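Local structure of prophage Lp1 protein 11 (Lactobacillus plantarum WCFS1, 3B7H) at the interface of chains A and B. The protein probably binds DNA through a Cro/C1-type helix-turn-helix domain, and may act as a phage transcriptional regulator. Residues are numbered along the deposited sequence; one frame, centred on the assembly and turned at random. Chains: chain A/B, Prophage Lp1 protein 11.

Contact 1 and contact 2 show how a two-fold interface can be built from one set of interactions used twice. Their C-alpha centres lie about 12 Å apart, and A:Phe68 belongs to both. Contact 1 joins helix 50-60 and the start of helix 64-67 of chain A to helix 4-18, B:Phe68 and B:Tyr73. Contact 2 sets the C-terminal tail of chain A against B:Ile62, B:Ser63 and the helix start that follows; it contains the symmetry mate of the Val64/His65 to Tyr73 part of contact 1. Such pairing would suit a dimeric DNA-binding protein, although the structure alone does not prove a dimer in solution.

Contact 1: the interface of chains A and B. Residues chain A 50, 54, 64-65, 68; chain B 4, 8, 68, 73.
The carboxylate oxygen OD1 of B:Asp4 is gripped from both chains: A:Arg54 NE donates to its syn lone pair at 2.9 Å, and the phenol OH of B:Tyr73 donates to the anti lone pair of the same oxygen. A:Arg54 approaches side-on, its NH2 reaching OD2 of B:Asp4 at 3.0 Å. The chain of A:Arg54 runs extended and then bends at chi3 (52°), turning the NE/NH2 edge of the guanidinium to the carboxylate, with the two planes 24° apart. B:Tyr73 thus steadies the carboxylate from within its own chain, and the pairing probably helps to keep B:Asp4 ionised.

Next to the salt bridge, toward the two-fold axis, apolar side chains meet. A:Ile50 faces B:Val8 tip to tip, CD1 to CG2 at 3.5 Å, and the same CD1 touches the edge of the B:Phe68 ring at CZ. The other branch of A:Ile50, CG2, lies 3.9 Å from CE2 of B:Tyr73. A:Val64 CG1 sits over one face of the B:Phe68 ring, offset toward the rim, while the two Phe68 rings meet through their CE2 atoms at 3.8 Å. The backbone adds a bond from A:His65 N to B:Tyr73 O (2.8 Å, 171° at the hydrogen), and water 1 links A:Val64 N to the same carbonyl.

In the fold, the first two turns of helix 4-18 of chain B lie against helix 50-60 of chain A, and residue 68, just beyond helix 64-67, brings the subunits together mid-interface.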
loop_
_atom_site.group_PDB
_atom_site.type_symbol
_atom_site.label_atom_id
_atom_site.label_comp_id
_atom_site.label_asym_id
_atom_site.label_seq_id
_atom_site.Cartn_x
_atom_site.Cartn_y
_atom_site.Cartn_z
ATOM N N ILE A 50 1.371 -2.487 -3.135
ATOM C CA ILE A 50 2.284 -1.396 -2.749
ATOM C C ILE A 50 3.314 -1.190 -3.833
ATOM O O ILE A 50 3.651 -0.059 -4.150
ATOM C CB ILE A 50 3.003 -1.692 -1.424
ATOM C CG1 ILE A 50 1.953 -1.889 -0.352
ATOM C CG2 ILE A 50 3.930 -0.508 -0.989
ATOM C CD1 ILE A 50 2.534 -2.031 1.015
ATOM N N ARG A 54 3.942 2.215 -5.727
ATOM C CA ARG A 54 5.278 2.817 -5.678
ATOM C C ARG A 54 5.789 3.161 -7.063
ATOM O O ARG A 54 6.328 4.240 -7.284
ATOM C CB ARG A 54 6.255 1.894 -4.957
ATOM C CG ARG A 54 7.686 2.433 -4.955
ATOM C CD ARG A 54 8.696 1.558 -4.247
ATOM N NE ARG A 54 8.671 0.170 -4.713
ATOM C CZ ARG A 54 9.148 -0.272 -5.888
ATOM N NH1 ARG A 54 9.667 0.561 -6.799
ATOM N NH2 ARG A 54 9.099 -1.583 -6.161
ATOM N N VAL A 64 5.156 7.787 -2.046
ATOM C CA VAL A 64 4.047 6.934 -1.657
ATOM C C VAL A 64 3.361 7.524 -0.437
ATOM O O VAL A 64 2.142 7.511 -0.331
ATOM C CB VAL A 64 4.528 5.486 -1.383
ATOM C CG1 VAL A 64 3.502 4.674 -0.570
ATOM C CG2 VAL A 64 4.827 4.784 -2.686
ATOM N N HIS A 65 4.147 8.053 0.485
ATOM C CA HIS A 65 3.614 8.785 1.631
ATOM C C HIS A 65 2.647 9.877 1.209
ATOM O O HIS A 65 1.529 9.956 1.732
ATOM C CB HIS A 65 4.777 9.368 2.420
ATOM C CG HIS A 65 4.380 10.214 3.574
ATOM N ND1 HIS A 65 3.610 9.749 4.615
ATOM C CD2 HIS A 65 4.715 11.478 3.894
ATOM C CE1 HIS A 65 3.463 10.704 5.517
ATOM N NE2 HIS A 65 4.119 11.767 5.099
ATOM N N PHE A 68 -0.741 8.799 -0.297
ATOM C CA PHE A 68 -1.748 8.372 0.641
ATOM C C PHE A 68 -2.299 9.490 1.516
ATOM O O PHE A 68 -3.023 9.201 2.472
ATOM C CB PHE A 68 -1.211 7.238 1.515
ATOM C CG PHE A 68 -1.302 5.871 0.871
ATOM C CD1 PHE A 68 -2.536 5.270 0.678
ATOM C CD2 PHE A 68 -0.161 5.192 0.478
ATOM C CE1 PHE A 68 -2.635 4.030 0.097
ATOM C CE2 PHE A 68 -0.264 3.938 -0.111
ATOM C CZ PHE A 68 -1.497 3.361 -0.293
ATOM N N ASP B 4 9.425 -4.623 -1.223
ATOM C CA ASP B 4 8.447 -3.771 -0.566
ATOM C C ASP B 4 7.857 -4.500 0.626
ATOM O O ASP B 4 7.722 -3.920 1.681
ATOM C CB ASP B 4 7.323 -3.337 -1.512
ATOM C CG ASP B 4 7.763 -2.308 -2.530
ATOM O OD1 ASP B 4 8.127 -1.175 -2.162
ATOM O OD2 ASP B 4 7.703 -2.629 -3.719
ATOM N N VAL B 8 7.964 -2.974 4.354
ATOM C CA VAL B 8 6.715 -2.789 5.070
ATOM C C VAL B 8 6.647 -3.629 6.343
ATOM O O VAL B 8 6.258 -3.146 7.409
ATOM C CB VAL B 8 5.494 -3.073 4.130
ATOM C CG1 VAL B 8 4.212 -3.264 4.933
ATOM C CG2 VAL B 8 5.357 -1.919 3.114
ATOM N N PHE B 68 3.264 5.145 6.399
ATOM C CA PHE B 68 4.212 5.247 5.319
ATOM C C PHE B 68 5.178 6.418 5.445
ATOM O O PHE B 68 5.901 6.704 4.488
ATOM C CB PHE B 68 3.482 5.311 3.977
ATOM C CG PHE B 68 3.080 3.958 3.430
ATOM C CD1 PHE B 68 4.045 3.075 2.974
ATOM C CD2 PHE B 68 1.749 3.585 3.362
ATOM C CE1 PHE B 68 3.698 1.844 2.474
ATOM C CE2 PHE B 68 1.400 2.337 2.857
ATOM C CZ PHE B 68 2.373 1.478 2.410
ATOM N N TYR B 73 9.534 5.307 1.380
ATOM C CA TYR B 73 8.193 5.665 0.944
ATOM C C TYR B 73 7.851 7.141 1.150
ATOM O O TYR B 73 6.942 7.647 0.501
ATOM C CB TYR B 73 7.165 4.781 1.634
ATOM C CG TYR B 73 7.328 3.334 1.277
ATOM C CD1 TYR B 73 7.835 2.443 2.191
ATOM C CD2 TYR B 73 7.042 2.870 -0.003
ATOM C CE1 TYR B 73 8.003 1.086 1.865
ATOM C CE2 TYR B 73 7.217 1.516 -0.342
ATOM C CZ TYR B 73 7.687 0.636 0.606
ATOM O OH TYR B 73 7.884 -0.704 0.322
HETATM O O HOH W 1 7.969 6.906 -2.416
#

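Contact 2: the interface of chains A and B. Residues chain A 68, 73-76; chain B 62-65.
Two torsions bring the key groups together: B:His65 has CG anti to its backbone N (chi1 176°), which swings the imidazole alongside A:Asn74, CG lying 3.9 Å from the asparagine CB, and B:Val64 holds CG1 anti to N, turned toward the aromatic rings of chain A. Between these side chains the backbone of A:Tyr73 presents its carbonyl to the start of a helix. The amide N of B:His65 donates to A:Tyr73 O at 2.8 Å, nearly straight at the hydrogen (171°), but it stands above the carbonyl plane, 37° out of it. The amide N of B:Val64 is also near this oxygen, yet its N-H points instead to water 2 at 3.0 Å. That water also reaches A:Tyr73 O and the backbone O of A:Glu75, so that it ties the helix start to two carbonyls of the tail.

Carbon contacts close around this polar centre. CB of B:Ser63 packs against the same two carbonyl oxygens, 3.3 Å from A:Tyr73 O. B:Val64 and A:Tyr73 lie side by side and point the same way, with CB of the valine 3.9 Å from ring atom CD2. CG1 of B:Val64 covers one face of the A:Phe68 ring toward its rim; the edge of that ring at CE1 stands over the centre of the A:Tyr73 ring, an intrachain contact that helps to fix both aromatics. On the far side of the shared carbonyl, CB of B:His65, placed by the backbone, packs against CA of A:Asn74 at 3.6 Å, and CG of B:His65 lies 3.9 Å from O of A:Phe68. Farther along the tail, CG1 of A:Val76 rests on the backbone of B:Ile62 and B:Ser63, 3.7 Å from N of B:Ser63.

In the fold, the C-terminal tail of chain A, turning at 73-74 and extended at A:Glu75, crosses to the partner and caps the beginning of its helix 64-67, where the amides of the first turn would favour a carbonyl acceptor.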
loop_
_atom_site.group_PDB
_atom_site.type_symbol
_atom_site.label_atom_id
_atom_site.label_comp_id
_atom_site.label_asym_id
_atom_site.label_seq_id
_atom_site.Cartn_x
_atom_site.Cartn_y
_atom_site.Cartn_z
ATOM N N PHE A 68 -0.741 8.799 -0.297
ATOM C CA PHE A 68 -1.748 8.372 0.641
ATOM C C PHE A 68 -2.299 9.490 1.516
ATOM O O PHE A 68 -3.023 9.201 2.472
ATOM C CB PHE A 68 -1.211 7.238 1.515
ATOM C CG PHE A 68 -1.302 5.871 0.871
ATOM C CD1 PHE A 68 -2.536 5.270 0.678
ATOM C CD2 PHE A 68 -0.161 5.192 0.478
ATOM C CE1 PHE A 68 -2.635 4.030 0.097
ATOM C CE2 PHE A 68 -0.264 3.938 -0.111
ATOM C CZ PHE A 68 -1.497 3.361 -0.293
ATOM N N TYR A 73 -7.276 7.168 4.079
ATOM C CA TYR A 73 -5.958 6.687 4.461
ATOM C C TYR A 73 -5.172 7.668 5.330
ATOM O O TYR A 73 -4.246 7.256 6.021
ATOM C CB TYR A 73 -5.157 6.316 3.222
ATOM C CG TYR A 73 -5.785 5.192 2.454
ATOM C CD1 TYR A 73 -6.410 5.430 1.254
ATOM C CD2 TYR A 73 -5.818 3.898 2.965
ATOM C CE1 TYR A 73 -7.013 4.388 0.530
ATOM C CE2 TYR A 73 -6.427 2.850 2.252
ATOM C CZ TYR A 73 -7.010 3.108 1.032
ATOM O OH TYR A 73 -7.628 2.115 0.295
ATOM N N ASN A 74 -5.551 8.945 5.319
ATOM C CA ASN A 74 -4.903 9.937 6.161
ATOM C C ASN A 74 -5.689 10.281 7.407
ATOM O O ASN A 74 -5.421 11.304 8.045
ATOM C CB ASN A 74 -4.501 11.195 5.352
ATOM C CG ASN A 74 -5.661 12.045 4.890
ATOM O OD1 ASN A 74 -6.847 11.707 5.060
ATOM N ND2 ASN A 74 -5.316 13.180 4.278
ATOM N N GLU A 75 -6.645 9.440 7.767
ATOM C CA GLU A 75 -7.304 9.559 9.064
ATOM C C GLU A 75 -7.311 8.210 9.767
ATOM O O GLU A 75 -7.172 7.197 9.101
ATOM C CB GLU A 75 -8.718 10.089 8.853
ATOM C CG GLU A 75 -8.753 11.539 8.215
ATOM C CD GLU A 75 -8.222 12.713 9.133
ATOM O OE1 GLU A 75 -8.754 12.882 10.274
ATOM O OE2 GLU A 75 -7.306 13.497 8.692
ATOM N N VAL A 76 -7.455 8.170 11.094
ATOM C CA VAL A 76 -7.514 6.855 11.780
ATOM C C VAL A 76 -8.968 6.312 11.966
ATOM O O VAL A 76 -9.268 5.115 11.668
ATOM C CB VAL A 76 -6.713 6.809 13.135
ATOM C CG1 VAL A 76 -5.484 7.714 13.112
ATOM C CG2 VAL A 76 -7.582 7.141 14.308
ATOM N N ILE B 62 -3.112 4.079 14.083
ATOM C CA ILE B 62 -2.442 5.017 13.203
ATOM C C ILE B 62 -3.123 4.977 11.848
ATOM O O ILE B 62 -3.774 3.989 11.513
ATOM C CB ILE B 62 -0.944 4.685 13.025
ATOM C CG1 ILE B 62 -0.734 3.315 12.399
ATOM C CG2 ILE B 62 -0.209 4.721 14.365
ATOM C CD1 ILE B 62 0.739 2.985 12.191
ATOM N N SER B 63 -2.939 6.050 11.078
ATOM C CA SER B 63 -3.406 6.151 9.689
ATOM C C SER B 63 -2.371 5.496 8.778
ATOM O O SER B 63 -1.187 5.460 9.120
ATOM C CB SER B 63 -3.602 7.611 9.272
ATOM O OG SER B 63 -2.371 8.284 9.084
ATOM N N VAL B 64 -2.843 4.995 7.640
ATOM C CA VAL B 64 -1.996 4.406 6.619
ATOM C C VAL B 64 -1.014 5.449 6.114
ATOM O O VAL B 64 0.149 5.156 5.874
ATOM C CB VAL B 64 -2.843 3.826 5.458
ATOM C CG1 VAL B 64 -2.006 3.589 4.186
ATOM C CG2 VAL B 64 -3.502 2.538 5.890
ATOM N N HIS B 65 -1.481 6.676 5.960
ATOM C CA HIS B 65 -0.613 7.801 5.627
ATOM C C HIS B 65 0.570 7.905 6.573
ATOM O O HIS B 65 1.719 8.000 6.125
ATOM C CB HIS B 65 -1.439 9.078 5.652
ATOM C CG HIS B 65 -0.664 10.323 5.412
ATOM N ND1 HIS B 65 0.062 10.544 4.264
ATOM C CD2 HIS B 65 -0.566 11.451 6.140
ATOM C CE1 HIS B 65 0.600 11.751 4.309
ATOM N NE2 HIS B 65 0.239 12.320 5.441
HETATM O O HOH W 2 -5.814 5.005 7.628
#